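Local coordinates for ABC transporter sugar binding protein (Xanthomonas axonopodis pv. citri, PDB 3UOR), which probably binds maltose or related malto-oligosaccharides in the periplasm and delivers them to an ABC transporter for import, at residues Pro66-Phe78 with Leu89-Thr102. Numbering follows the deposited sequence.
Sequences PMTAAHEKLLTAF and LGNTWLPEFALLDT
His71 reaches from helix 67-78 to meet Trp93, Glu96 and Phe97, and the three partners fix its ring from different directions. One ring edge is directed at the face of the Trp93 indole, where His71 CD2 sits 3.9 Å above the Trp93 plane. The two planes stand at 89°, a T-shaped pair; the CB of the same histidine makes a CH-pi contact over the benzo ring. With CG anti to the backbone N, the imidazole swings across to the second helix, where His71 NE2 donates to Glu96 OE1 at 3.0 Å. The bond is bent, 149° at the hydrogen; it lies close to the imidazole plane but meets the carboxylate from above its own plane. Glu96 comes from the opposite direction on a fully extended chain, which carries the carboxylate across to the histidine, between axes of helices 67-78 and 94-99 that come no closer than 12.5 Å. Phe97 completes the aromatic cluster, turning an edge to the imidazole face in an offset edge-to-face pair.

Round this core the apolar groups close in. Ala70 CB abuts the rim of the indole in its plane, while the bent chain of Met67 curls its methyl CE obliquely against Trp93 CH2. Leu74 lays CB against Phe97 CZ at 3.8 Å and turns CD1 to Leu89, and Leu75 CD2 meets Leu100 CD2 crosswise. Farther along, Thr102 CG2 rests over one face of Phe78, 3.7 Å from the ring centroid; Thr102 N and OG1 both bond to Phe97 O, the backbone bond belonging to the Schellman motif in which Asp101 takes a positive phi at the end of helix 94-99. Two nearly parallel helices (5°), linked through strand 86-90, are thus joined in an alpha-beta-alpha unit of the alpha/beta fold of periplasmic solute-binding proteins.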
loop_
_atom_site.group_PDB
_atom_site.type_symbol
_atom_site.label_atom_id
_atom_site.label_comp_id
_atom_site.label_asym_id
_atom_site.label_seq_id
_atom_site.Cartn_x
_atom_site.Cartn_y
_atom_site.Cartn_z
ATOM N N PRO A 66 -15.427 -10.289 -4.668
ATOM C CA PRO A 66 -15.090 -8.942 -5.139
ATOM C C PRO A 66 -14.807 -8.032 -3.953
ATOM O O PRO A 66 -15.534 -8.066 -2.963
ATOM C CB PRO A 66 -16.364 -8.501 -5.863
ATOM C CG PRO A 66 -17.066 -9.779 -6.217
ATOM C CD PRO A 66 -16.785 -10.690 -5.069
ATOM N N MET A 67 -13.756 -7.234 -4.047
ATOM C CA MET A 67 -13.342 -6.406 -2.923
ATOM C C MET A 67 -14.476 -5.501 -2.429
ATOM O O MET A 67 -14.678 -5.336 -1.222
ATOM C CB MET A 67 -12.116 -5.578 -3.303
ATOM C CG MET A 67 -11.345 -5.012 -2.117
ATOM S SD MET A 67 -10.052 -6.112 -1.522
ATOM C CE MET A 67 -10.891 -6.947 -0.185
ATOM N N THR A 68 -15.224 -4.925 -3.364
ATOM C CA THR A 68 -16.287 -3.992 -3.014
ATOM C C THR A 68 -17.384 -4.634 -2.167
ATOM O O THR A 68 -18.180 -3.930 -1.546
ATOM C CB THR A 68 -16.914 -3.361 -4.271
ATOM O OG1 THR A 68 -17.429 -4.395 -5.120
ATOM C CG2 THR A 68 -15.871 -2.562 -5.027
ATOM N N ALA A 69 -17.426 -5.963 -2.148
ATOM C CA ALA A 69 -18.432 -6.695 -1.381
ATOM C C ALA A 69 -17.808 -7.510 -0.259
ATOM O O ALA A 69 -18.510 -8.125 0.543
ATOM C CB ALA A 69 -19.210 -7.605 -2.292
ATOM N N ALA A 70 -16.484 -7.517 -0.209
ATOM C CA ALA A 70 -15.765 -8.383 0.708
ATOM C C ALA A 70 -16.005 -8.016 2.165
ATOM O O ALA A 70 -16.233 -8.891 2.999
ATOM C CB ALA A 70 -14.295 -8.352 0.398
ATOM N N HIS A 71 -15.952 -6.726 2.474
ATOM C CA HIS A 71 -16.125 -6.282 3.852
ATOM C C HIS A 71 -17.515 -6.595 4.417
ATOM O O HIS A 71 -17.652 -6.919 5.592
ATOM C CB HIS A 71 -15.832 -4.792 3.997
ATOM C CG HIS A 71 -15.611 -4.370 5.413
ATOM N ND1 HIS A 71 -16.648 -4.149 6.294
ATOM C CD2 HIS A 71 -14.470 -4.153 6.111
ATOM C CE1 HIS A 71 -16.155 -3.802 7.471
ATOM N NE2 HIS A 71 -14.837 -3.798 7.386
ATOM N N GLU A 72 -18.543 -6.490 3.581
ATOM C CA GLU A 72 -19.891 -6.851 4.003
ATOM C C GLU A 72 -20.029 -8.351 4.130
ATOM O O GLU A 72 -20.584 -8.852 5.109
ATOM C CB GLU A 72 -20.934 -6.354 3.009
ATOM C CG GLU A 72 -21.410 -4.941 3.245
ATOM C CD GLU A 72 -22.595 -4.589 2.365
ATOM O OE1 GLU A 72 -23.573 -5.370 2.348
ATOM O OE2 GLU A 72 -22.543 -3.535 1.690
ATOM N N LYS A 73 -19.551 -9.078 3.127
ATOM C CA LYS A 73 -19.709 -10.523 3.150
ATOM C C LYS A 73 -19.082 -11.109 4.421
ATOM O O LYS A 73 -19.581 -12.091 4.974
ATOM C CB LYS A 73 -19.126 -11.164 1.887
ATOM C CG LYS A 73 -19.255 -12.682 1.868
ATOM C CD LYS A 73 -19.194 -13.254 0.462
ATOM C CE LYS A 73 -19.785 -14.661 0.435
ATOM N NZ LYS A 73 -19.916 -15.221 -0.940
ATOM N N LEU A 74 -18.006 -10.480 4.890
ATOM C CA LEU A 74 -17.263 -10.969 6.048
ATOM C C LEU A 74 -17.967 -10.652 7.355
ATOM O O LEU A 74 -18.194 -11.547 8.165
ATOM C CB LEU A 74 -15.848 -10.400 6.062
ATOM C CG LEU A 74 -14.844 -11.147 5.179
ATOM C CD1 LEU A 74 -13.564 -10.334 5.022
ATOM C CD2 LEU A 74 -14.549 -12.544 5.728
ATOM N N LEU A 75 -18.301 -9.383 7.572
ATOM C CA LEU A 75 -19.113 -9.004 8.720
ATOM C C LEU A 75 -20.371 -9.867 8.758
ATOM O O LEU A 75 -20.781 -10.346 9.815
ATOM C CB LEU A 75 -19.495 -7.526 8.651
ATOM C CG LEU A 75 -18.353 -6.531 8.837
ATOM C CD1 LEU A 75 -18.900 -5.114 8.856
ATOM C CD2 LEU A 75 -17.598 -6.835 10.121
ATOM N N THR A 76 -20.963 -10.071 7.586
ATOM C CA THR A 76 -22.153 -10.901 7.449
ATOM C C THR A 76 -21.889 -12.365 7.799
ATOM O O THR A 76 -22.595 -12.948 8.623
ATOM C CB THR A 76 -22.732 -10.806 6.023
ATOM O OG1 THR A 76 -23.400 -9.545 5.862
ATOM C CG2 THR A 76 -23.710 -11.949 5.762
ATOM N N ALA A 77 -20.878 -12.956 7.168
ATOM C CA ALA A 77 -20.514 -14.338 7.457
ATOM C C ALA A 77 -20.161 -14.502 8.931
ATOM O O ALA A 77 -20.433 -15.543 9.530
ATOM C CB ALA A 77 -19.357 -14.783 6.582
ATOM N N PHE A 78 -19.555 -13.473 9.514
ATOM C CA PHE A 78 -19.245 -13.500 10.936
ATOM C C PHE A 78 -20.510 -13.769 11.733
ATOM O O PHE A 78 -20.673 -14.847 12.294
ATOM C CB PHE A 78 -18.629 -12.178 11.384
ATOM C CG PHE A 78 -18.359 -12.103 12.862
ATOM C CD1 PHE A 78 -17.867 -13.200 13.547
ATOM C CD2 PHE A 78 -18.582 -10.926 13.563
ATOM C CE1 PHE A 78 -17.613 -13.130 14.909
ATOM C CE2 PHE A 78 -18.324 -10.847 14.924
ATOM C CZ PHE A 78 -17.841 -11.950 15.598
ATOM N N LEU A 89 -6.914 -10.561 3.786
ATOM C CA LEU A 89 -7.445 -9.346 4.409
ATOM C C LEU A 89 -6.561 -8.163 4.063
ATOM O O LEU A 89 -5.357 -8.174 4.345
ATOM C CB LEU A 89 -7.494 -9.494 5.934
ATOM C CG LEU A 89 -8.806 -9.223 6.661
ATOM C CD1 LEU A 89 -9.944 -9.985 6.023
ATOM C CD2 LEU A 89 -8.678 -9.597 8.113
ATOM N N GLY A 90 -7.142 -7.143 3.444
ATOM C CA GLY A 90 -6.432 -5.881 3.285
ATOM C C GLY A 90 -5.873 -5.499 4.640
ATOM O O GLY A 90 -6.556 -5.613 5.669
ATOM N N ASN A 91 -4.629 -5.062 4.685
ATOM C CA ASN A 91 -4.032 -4.943 6.004
ATOM C C ASN A 91 -4.535 -3.777 6.872
ATOM O O ASN A 91 -4.189 -3.698 8.039
ATOM C CB ASN A 91 -2.503 -5.083 5.962
ATOM C CG ASN A 91 -1.864 -4.051 5.114
ATOM O OD1 ASN A 91 -2.482 -3.033 4.827
ATOM N ND2 ASN A 91 -0.616 -4.296 4.690
ATOM N N THR A 92 -5.366 -2.891 6.325
ATOM C CA THR A 92 -5.971 -1.852 7.159
ATOM C C THR A 92 -7.278 -2.362 7.778
ATOM O O THR A 92 -7.847 -1.729 8.663
ATOM C CB THR A 92 -6.211 -0.510 6.404
ATOM O OG1 THR A 92 -6.978 -0.749 5.233
ATOM C CG2 THR A 92 -4.897 0.131 6.002
ATOM N N TRP A 93 -7.731 -3.522 7.314
ATOM C CA TRP A 93 -8.894 -4.191 7.882
ATOM C C TRP A 93 -8.568 -4.989 9.142
ATOM O O TRP A 93 -9.460 -5.309 9.908
ATOM C CB TRP A 93 -9.525 -5.136 6.859
ATOM C CG TRP A 93 -10.119 -4.441 5.695
ATOM C CD1 TRP A 93 -10.055 -3.107 5.420
ATOM C CD2 TRP A 93 -10.876 -5.034 4.635
ATOM N NE1 TRP A 93 -10.723 -2.834 4.253
ATOM C CE2 TRP A 93 -11.238 -4.000 3.754
ATOM C CE3 TRP A 93 -11.283 -6.335 4.349
ATOM C CZ2 TRP A 93 -11.983 -4.228 2.611
ATOM C CZ3 TRP A 93 -12.020 -6.559 3.217
ATOM C CH2 TRP A 93 -12.369 -5.512 2.362
ATOM N N LEU A 94 -7.302 -5.334 9.350
ATOM C CA LEU A 94 -6.920 -6.172 10.498
ATOM C C LEU A 94 -7.404 -5.644 11.849
ATOM O O LEU A 94 -7.955 -6.410 12.637
ATOM C CB LEU A 94 -5.404 -6.356 10.556
ATOM C CG LEU A 94 -4.821 -7.729 10.273
ATOM C CD1 LEU A 94 -5.363 -8.271 8.973
ATOM C CD2 LEU A 94 -3.316 -7.622 10.221
ATOM N N PRO A 95 -7.175 -4.345 12.138
ATOM C CA PRO A 95 -7.526 -3.851 13.473
ATOM C C PRO A 95 -8.996 -4.082 13.777
ATOM O O PRO A 95 -9.343 -4.428 14.897
ATOM C CB PRO A 95 -7.225 -2.359 13.378
ATOM C CG PRO A 95 -6.124 -2.277 12.401
ATOM C CD PRO A 95 -6.476 -3.310 11.355
ATOM N N GLU A 96 -9.850 -3.921 12.779
ATOM C CA GLU A 96 -11.267 -4.154 12.975
ATOM C C GLU A 96 -11.576 -5.613 13.283
ATOM O O GLU A 96 -12.249 -5.911 14.272
ATOM C CB GLU A 96 -12.083 -3.690 11.769
ATOM C CG GLU A 96 -13.580 -3.945 11.954
ATOM C CD GLU A 96 -14.428 -3.296 10.877
ATOM O OE1 GLU A 96 -13.853 -2.634 9.983
ATOM O OE2 GLU A 96 -15.668 -3.443 10.929
ATOM N N PHE A 97 -11.102 -6.531 12.443
ATOM C CA PHE A 97 -11.391 -7.939 12.691
ATOM C C PHE A 97 -10.692 -8.467 13.944
ATOM O O PHE A 97 -11.188 -9.385 14.596
ATOM C CB PHE A 97 -11.141 -8.785 11.442
ATOM C CG PHE A 97 -12.146 -8.521 10.359
ATOM C CD1 PHE A 97 -13.293 -9.296 10.254
ATOM C CD2 PHE A 97 -11.977 -7.464 9.485
ATOM C CE1 PHE A 97 -14.250 -9.032 9.270
ATOM C CE2 PHE A 97 -12.933 -7.188 8.492
ATOM C CZ PHE A 97 -14.066 -7.970 8.389
ATOM N N ALA A 98 -9.564 -7.860 14.302
ATOM C CA ALA A 98 -8.873 -8.228 15.535
ATOM C C ALA A 98 -9.675 -7.780 16.755
ATOM O O ALA A 98 -9.913 -8.557 17.681
ATOM C CB ALA A 98 -7.478 -7.629 15.571
ATOM N N LEU A 99 -10.105 -6.524 16.750
ATOM C CA LEU A 99 -10.860 -5.999 17.880
ATOM C C LEU A 99 -12.288 -6.565 17.945
ATOM O O LEU A 99 -12.943 -6.501 18.982
ATOM C CB LEU A 99 -10.805 -4.465 17.904
ATOM C CG LEU A 99 -9.337 -3.988 17.903
ATOM C CD1 LEU A 99 -9.217 -2.475 17.941
ATOM C CD2 LEU A 99 -8.530 -4.609 19.047
ATOM N N LEU A 100 -12.752 -7.151 16.848
ATOM C CA LEU A 100 -13.977 -7.944 16.873
ATOM C C LEU A 100 -13.690 -9.362 17.393
ATOM O O LEU A 100 -14.580 -10.214 17.417
ATOM C CB LEU A 100 -14.547 -8.052 15.466
ATOM C CG LEU A 100 -15.924 -7.465 15.214
ATOM C CD1 LEU A 100 -16.036 -6.141 15.922
ATOM C CD2 LEU A 100 -16.144 -7.313 13.722
ATOM N N ASP A 101 -12.439 -9.621 17.771
ATOM C CA ASP A 101 -12.021 -10.942 18.255
ATOM C C ASP A 101 -12.363 -12.101 17.299
ATOM O O ASP A 101 -12.754 -13.181 17.734
ATOM C CB ASP A 101 -12.584 -11.210 19.664
ATOM C CG ASP A 101 -11.964 -12.439 20.325
ATOM O OD1 ASP A 101 -10.745 -12.674 20.150
ATOM O OD2 ASP A 101 -12.698 -13.173 21.031
ATOM N N THR A 102 -12.189 -11.897 15.999
ATOM C CA THR A 102 -12.439 -12.972 15.041
ATOM C C THR A 102 -11.151 -13.638 14.568
ATOM O O THR A 102 -11.181 -14.628 13.825
ATOM C CB THR A 102 -13.139 -12.443 13.784
ATOM O OG1 THR A 102 -12.267 -11.516 13.106
ATOM C CG2 THR A 102 -14.451 -11.758 14.152
#